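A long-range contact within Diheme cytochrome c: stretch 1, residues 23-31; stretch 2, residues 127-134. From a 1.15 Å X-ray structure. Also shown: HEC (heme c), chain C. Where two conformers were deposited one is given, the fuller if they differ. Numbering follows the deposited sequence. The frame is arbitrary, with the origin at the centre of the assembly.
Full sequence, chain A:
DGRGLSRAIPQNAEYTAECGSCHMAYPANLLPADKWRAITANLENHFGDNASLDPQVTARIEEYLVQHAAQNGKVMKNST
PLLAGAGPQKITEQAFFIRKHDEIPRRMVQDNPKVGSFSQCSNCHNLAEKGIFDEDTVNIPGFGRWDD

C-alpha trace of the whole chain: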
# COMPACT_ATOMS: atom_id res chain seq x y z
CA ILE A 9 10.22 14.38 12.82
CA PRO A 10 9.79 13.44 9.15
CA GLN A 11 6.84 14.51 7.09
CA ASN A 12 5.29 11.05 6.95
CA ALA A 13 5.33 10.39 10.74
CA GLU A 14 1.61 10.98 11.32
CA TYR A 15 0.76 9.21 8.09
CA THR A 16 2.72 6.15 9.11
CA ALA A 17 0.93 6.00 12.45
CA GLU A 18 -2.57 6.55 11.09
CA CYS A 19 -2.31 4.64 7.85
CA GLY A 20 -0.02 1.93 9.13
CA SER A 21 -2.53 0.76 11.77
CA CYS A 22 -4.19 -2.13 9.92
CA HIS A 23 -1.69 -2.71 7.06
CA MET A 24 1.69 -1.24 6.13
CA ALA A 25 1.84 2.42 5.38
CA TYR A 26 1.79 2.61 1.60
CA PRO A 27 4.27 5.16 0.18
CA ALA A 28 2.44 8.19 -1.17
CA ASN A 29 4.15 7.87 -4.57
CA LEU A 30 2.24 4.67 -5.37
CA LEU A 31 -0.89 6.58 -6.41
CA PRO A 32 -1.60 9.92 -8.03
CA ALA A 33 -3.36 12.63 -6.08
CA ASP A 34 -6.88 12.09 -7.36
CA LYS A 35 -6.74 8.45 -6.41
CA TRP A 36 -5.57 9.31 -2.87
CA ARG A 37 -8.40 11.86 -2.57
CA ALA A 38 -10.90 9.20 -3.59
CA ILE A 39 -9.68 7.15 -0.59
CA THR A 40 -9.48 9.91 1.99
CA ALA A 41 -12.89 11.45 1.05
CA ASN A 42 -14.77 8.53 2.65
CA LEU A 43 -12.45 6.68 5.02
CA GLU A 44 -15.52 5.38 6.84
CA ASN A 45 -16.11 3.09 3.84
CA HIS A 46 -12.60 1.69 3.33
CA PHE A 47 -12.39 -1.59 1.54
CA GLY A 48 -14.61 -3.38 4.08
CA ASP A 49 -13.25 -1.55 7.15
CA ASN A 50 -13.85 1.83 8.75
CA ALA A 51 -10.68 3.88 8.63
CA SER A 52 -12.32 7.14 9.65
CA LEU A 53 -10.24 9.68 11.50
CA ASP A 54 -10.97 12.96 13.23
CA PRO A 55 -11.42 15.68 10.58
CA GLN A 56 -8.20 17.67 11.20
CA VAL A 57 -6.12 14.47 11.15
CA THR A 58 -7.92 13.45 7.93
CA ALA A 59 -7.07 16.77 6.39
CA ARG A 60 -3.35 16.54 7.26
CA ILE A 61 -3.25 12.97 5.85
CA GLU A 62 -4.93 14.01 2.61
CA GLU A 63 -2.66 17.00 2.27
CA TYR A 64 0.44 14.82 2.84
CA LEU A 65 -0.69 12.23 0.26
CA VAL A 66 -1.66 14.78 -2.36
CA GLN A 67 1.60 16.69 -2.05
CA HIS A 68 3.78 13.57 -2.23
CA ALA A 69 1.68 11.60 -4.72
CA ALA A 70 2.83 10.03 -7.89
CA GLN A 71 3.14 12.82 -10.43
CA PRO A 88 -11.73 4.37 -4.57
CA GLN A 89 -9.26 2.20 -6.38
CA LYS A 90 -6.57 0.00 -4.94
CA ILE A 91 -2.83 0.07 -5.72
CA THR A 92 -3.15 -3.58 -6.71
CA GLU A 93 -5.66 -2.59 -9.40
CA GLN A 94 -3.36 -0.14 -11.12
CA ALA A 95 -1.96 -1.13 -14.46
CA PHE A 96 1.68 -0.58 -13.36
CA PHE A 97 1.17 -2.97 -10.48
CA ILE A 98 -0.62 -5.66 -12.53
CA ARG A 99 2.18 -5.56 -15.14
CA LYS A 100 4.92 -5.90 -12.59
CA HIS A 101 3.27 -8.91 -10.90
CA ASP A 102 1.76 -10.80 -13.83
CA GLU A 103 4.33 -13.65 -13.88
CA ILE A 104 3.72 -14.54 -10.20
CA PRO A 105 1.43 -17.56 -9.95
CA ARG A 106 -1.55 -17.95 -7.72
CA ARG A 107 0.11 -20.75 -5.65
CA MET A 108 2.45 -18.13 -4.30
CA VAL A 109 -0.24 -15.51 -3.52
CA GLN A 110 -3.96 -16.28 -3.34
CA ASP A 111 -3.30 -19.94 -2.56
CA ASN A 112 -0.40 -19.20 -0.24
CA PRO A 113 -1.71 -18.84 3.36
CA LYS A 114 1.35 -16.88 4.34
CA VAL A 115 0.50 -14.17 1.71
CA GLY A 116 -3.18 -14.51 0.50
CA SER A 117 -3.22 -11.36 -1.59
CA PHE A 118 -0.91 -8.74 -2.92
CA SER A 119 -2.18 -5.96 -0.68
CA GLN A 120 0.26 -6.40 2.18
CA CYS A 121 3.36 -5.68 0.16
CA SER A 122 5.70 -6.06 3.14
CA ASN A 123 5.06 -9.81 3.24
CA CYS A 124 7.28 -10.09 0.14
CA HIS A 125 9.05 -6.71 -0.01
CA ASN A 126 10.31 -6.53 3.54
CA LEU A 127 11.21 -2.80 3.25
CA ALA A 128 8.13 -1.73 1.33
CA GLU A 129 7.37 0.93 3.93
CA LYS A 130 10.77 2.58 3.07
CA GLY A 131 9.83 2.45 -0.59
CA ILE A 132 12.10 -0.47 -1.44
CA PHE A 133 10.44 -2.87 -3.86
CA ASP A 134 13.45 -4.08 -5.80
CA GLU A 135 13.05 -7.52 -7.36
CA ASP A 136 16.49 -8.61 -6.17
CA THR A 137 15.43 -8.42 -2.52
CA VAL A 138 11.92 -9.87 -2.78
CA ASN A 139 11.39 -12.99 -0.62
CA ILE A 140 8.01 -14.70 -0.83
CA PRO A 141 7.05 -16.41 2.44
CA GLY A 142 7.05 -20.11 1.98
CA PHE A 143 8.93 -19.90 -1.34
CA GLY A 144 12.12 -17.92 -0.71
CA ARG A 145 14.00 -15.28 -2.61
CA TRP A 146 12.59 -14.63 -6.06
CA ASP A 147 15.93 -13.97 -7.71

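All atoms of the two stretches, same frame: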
# COMPACT_ATOMS: atom_id res chain seq x y z
N HIS A 23 -2.56 -2.26 8.11
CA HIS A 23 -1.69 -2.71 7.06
C HIS A 23 -0.50 -1.77 7.03
O HIS A 23 -0.47 -0.76 7.71
CB HIS A 23 -2.40 -2.72 5.71
CG HIS A 23 -3.07 -1.46 5.29
ND1 HIS A 23 -2.41 -0.31 4.95
CD2 HIS A 23 -4.36 -1.22 5.17
CE1 HIS A 23 -3.32 0.61 4.62
NE2 HIS A 23 -4.53 0.09 4.74
N MET A 24 0.49 -2.11 6.26
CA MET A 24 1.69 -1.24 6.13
C MET A 24 1.24 0.09 5.58
O MET A 24 0.27 0.23 4.84
CB MET A 24 2.67 -1.87 5.12
CG MET A 24 2.09 -2.17 3.75
SD MET A 24 3.43 -2.34 2.52
CE MET A 24 3.90 -0.66 2.32
N ALA A 25 2.07 1.09 5.89
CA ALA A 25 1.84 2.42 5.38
C ALA A 25 2.37 2.51 3.96
O ALA A 25 3.57 2.54 3.68
CB ALA A 25 2.48 3.47 6.26
N TYR A 26 1.43 2.56 3.00
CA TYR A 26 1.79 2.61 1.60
C TYR A 26 2.49 3.91 1.24
O TYR A 26 1.97 4.98 1.53
CB TYR A 26 0.57 2.47 0.71
CG TYR A 26 -0.13 1.14 0.90
CD1 TYR A 26 0.51 -0.05 0.51
CD2 TYR A 26 -1.37 1.03 1.46
CE1 TYR A 26 -0.12 -1.27 0.69
CE2 TYR A 26 -2.01 -0.17 1.63
CZ TYR A 26 -1.37 -1.34 1.24
OH TYR A 26 -2.05 -2.51 1.47
N PRO A 27 3.66 3.90 0.64
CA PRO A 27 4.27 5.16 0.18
C PRO A 27 3.32 5.97 -0.67
O PRO A 27 2.60 5.46 -1.54
CB PRO A 27 5.48 4.68 -0.63
CG PRO A 27 5.88 3.39 0.08
CD PRO A 27 4.57 2.75 0.46
N ALA A 28 3.32 7.27 -0.44
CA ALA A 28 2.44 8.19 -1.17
C ALA A 28 2.65 8.13 -2.66
O ALA A 28 1.72 8.41 -3.44
CB ALA A 28 2.68 9.61 -0.72
N ASN A 29 3.87 7.84 -3.14
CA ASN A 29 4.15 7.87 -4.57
C ASN A 29 3.65 6.65 -5.34
O ASN A 29 3.91 6.55 -6.55
CB ASN A 29 5.61 8.18 -4.87
CG ASN A 29 6.55 7.09 -4.49
OD1 ASN A 29 6.10 6.01 -4.15
ND2 ASN A 29 7.82 7.46 -4.53
N LEU A 30 2.87 5.81 -4.68
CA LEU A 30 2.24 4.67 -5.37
C LEU A 30 0.91 4.99 -6.04
O LEU A 30 0.44 4.17 -6.82
CB LEU A 30 2.04 3.47 -4.42
CG LEU A 30 3.37 2.87 -3.90
CD1 LEU A 30 3.07 1.82 -2.86
CD2 LEU A 30 4.19 2.27 -5.02
N LEU A 31 0.31 6.17 -5.73
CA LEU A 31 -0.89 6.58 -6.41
C LEU A 31 -0.80 8.06 -6.74
O LEU A 31 -0.16 8.80 -6.00
CB LEU A 31 -2.13 6.37 -5.51
CG LEU A 31 -2.57 4.95 -5.26
CD1 LEU A 31 -3.72 4.89 -4.22
CD2 LEU A 31 -3.04 4.21 -6.51
N LEU A 127 11.01 -4.23 3.03
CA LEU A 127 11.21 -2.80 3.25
C LEU A 127 10.32 -1.93 2.41
O LEU A 127 10.62 -0.77 2.10
CB LEU A 127 12.70 -2.50 3.05
CG LEU A 127 13.65 -3.17 4.09
CD1 LEU A 127 15.07 -2.70 3.85
CD2 LEU A 127 13.19 -2.98 5.51
N ALA A 128 9.14 -2.47 2.08
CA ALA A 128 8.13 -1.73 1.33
C ALA A 128 7.80 -0.37 1.97
O ALA A 128 7.54 0.58 1.25
CB ALA A 128 6.86 -2.54 1.13
N GLU A 129 7.75 -0.31 3.29
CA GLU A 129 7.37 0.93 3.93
C GLU A 129 8.43 2.01 3.70
O GLU A 129 8.05 3.18 3.82
CB GLU A 129 7.20 0.76 5.43
CG GLU A 129 5.85 0.28 5.84
CD GLU A 129 5.48 0.52 7.29
OE1 GLU A 129 6.36 0.64 8.16
OE2 GLU A 129 4.30 0.55 7.63
N LYS A 130 9.65 1.69 3.42
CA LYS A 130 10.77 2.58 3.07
C LYS A 130 10.84 2.78 1.56
O LYS A 130 11.79 3.39 1.05
CB LYS A 130 12.14 1.98 3.50
CG LYS A 130 13.34 2.79 3.81
CD LYS A 130 14.63 2.06 4.17
CE LYS A 130 14.50 1.10 5.32
NZ LYS A 130 15.46 1.33 6.42
N GLY A 131 9.81 2.27 0.84
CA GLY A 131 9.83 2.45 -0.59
C GLY A 131 10.73 1.52 -1.35
O GLY A 131 10.97 1.77 -2.54
N ILE A 132 11.21 0.43 -0.74
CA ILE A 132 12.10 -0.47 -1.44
C ILE A 132 11.31 -1.70 -1.91
O ILE A 132 10.86 -2.52 -1.11
CB ILE A 132 13.26 -0.86 -0.52
CG1 ILE A 132 14.12 0.34 -0.15
CG2 ILE A 132 14.13 -1.89 -1.20
CD1 ILE A 132 15.19 0.06 0.91
N PHE A 133 11.15 -1.76 -3.23
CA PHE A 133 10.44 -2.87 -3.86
C PHE A 133 11.30 -3.67 -4.80
O PHE A 133 10.78 -4.55 -5.51
CB PHE A 133 9.20 -2.33 -4.63
CG PHE A 133 8.19 -1.64 -3.73
CD1 PHE A 133 7.25 -2.39 -3.04
CD2 PHE A 133 8.16 -0.29 -3.54
CE1 PHE A 133 6.33 -1.78 -2.20
CE2 PHE A 133 7.24 0.30 -2.69
CZ PHE A 133 6.31 -0.42 -2.01
N ASP A 134 12.57 -3.47 -4.82
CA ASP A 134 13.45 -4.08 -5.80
C ASP A 134 13.31 -5.60 -5.87
O ASP A 134 13.33 -6.31 -4.87
CB ASP A 134 14.89 -3.72 -5.46
CG ASP A 134 15.13 -2.20 -5.54
OD1 ASP A 134 15.91 -1.71 -6.40
OD2 ASP A 134 14.59 -1.48 -4.67
FE HEC C . -6.32 0.97 4.29
CHA HEC C . -6.60 -1.26 1.80
CHB HEC C . -4.84 3.19 2.18
CHC HEC C . -5.92 3.12 6.86
CHD HEC C . -7.97 -1.18 6.34
NA HEC C . -5.80 0.97 2.34
C1A HEC C . -5.98 -0.08 1.46
C2A HEC C . -5.39 0.26 0.18
C3A HEC C . -4.88 1.51 0.31
C4A HEC C . -5.19 1.95 1.66
CMA HEC C . -4.20 2.32 -0.75
CAA HEC C . -5.41 -0.64 -1.00
CBA HEC C . -4.31 -1.68 -0.94
CGA HEC C . -4.26 -2.47 -2.25
O1A HEC C . -3.85 -1.85 -3.27
O2A HEC C . -4.64 -3.65 -2.31
NB HEC C . -5.54 2.83 4.47
C1B HEC C . -5.01 3.60 3.47
C2B HEC C . -4.74 4.92 4.02
C3B HEC C . -5.05 4.91 5.32
C4B HEC C . -5.53 3.60 5.62
CMB HEC C . -4.17 6.05 3.17
CAB HEC C . -5.01 6.02 6.37
CBB HEC C . -5.97 7.15 5.96
NC HEC C . -6.81 0.97 6.23
C1C HEC C . -6.51 1.91 7.15
C2C HEC C . -6.94 1.56 8.46
C3C HEC C . -7.51 0.35 8.31
C4C HEC C . -7.49 -0.01 6.94
CMC HEC C . -6.65 2.38 9.73
CAC HEC C . -8.08 -0.52 9.41
CBC HEC C . -9.18 0.09 10.26
ND HEC C . -7.17 -0.83 4.08
C1D HEC C . -7.83 -1.52 5.05
C2D HEC C . -8.32 -2.79 4.48
C3D HEC C . -7.93 -2.83 3.20
C4D HEC C . -7.17 -1.61 2.99
CMD HEC C . -9.23 -3.79 5.16
CAD HEC C . -8.21 -3.92 2.23
CBD HEC C . -7.07 -5.00 2.18
CGD HEC C . -7.52 -6.16 1.29
O1D HEC C . -6.60 -7.14 1.49
O2D HEC C . -8.08 -5.78 0.16
O HOH W 1 5.61 4.23 4.01

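Two irregular segments meet here, each carrying one short 3-10 turn (28-30 and 128-130), and the contact buries 303 Å² summed over both sides. The chains come nearest at Ala 25 and Glu 129, with CA atoms 5.9 Å apart, and at Pro 27 and Gly 131, with CA atoms 6.2 Å apart. No backbone-to-backbone hydrogen bond joins them directly; a side chain and a water do so instead.

Glu 129 starts sideways at CA-CB, but its side chain carries the carboxylate across to the first stretch. Ala 25 N donates to Glu 129 OE2 at 2.9 Å; with chi1 m (-85°), chi2 t (-161°) and chi3 -25°, OE2 lies almost on the line of the Ala 25 N-H bond, as the N-H...O angle of 178° shows. Water 1 provides a second tie, donating to Ala 25 O and to Glu 129 O, each 2.7 Å from its oxygen. Glu 129 thus engages the backbone of Ala 25 twice, directly through its carboxylate and through water from its own carbonyl.

The remaining pairings are mostly apolar. Met 24 points toward the second stretch, and its p, t, m conformation brings CE to 3.7 Å from Ala 128 CB. Pro 27, with a C-gamma exo ring, sets CG in van der Waals contact with a backbone carbonyl, 3.5 Å from Ala 128 O, and 4.1 Å from Gly 131 CA. Gly 131 has phi/psi of 78/15, where a CB would jam against the preceding carbonyl oxygen. In Phe 133, chi1 m, CA-to-CB points toward the first stretch: Pro 27 CG lies at the ring edge, 4.4 Å from Phe 133 CZ, while Leu 30 CD1, on an m, t side chain, approaches the same Phe 133 CZ to 4.0 Å.

His 23 faces another task. With chi1 p, its ND1 donates to Met 24 O at 2.7 Å (172°), orienting the imidazole whose NE2 binds HEC FE at 2.0 Å.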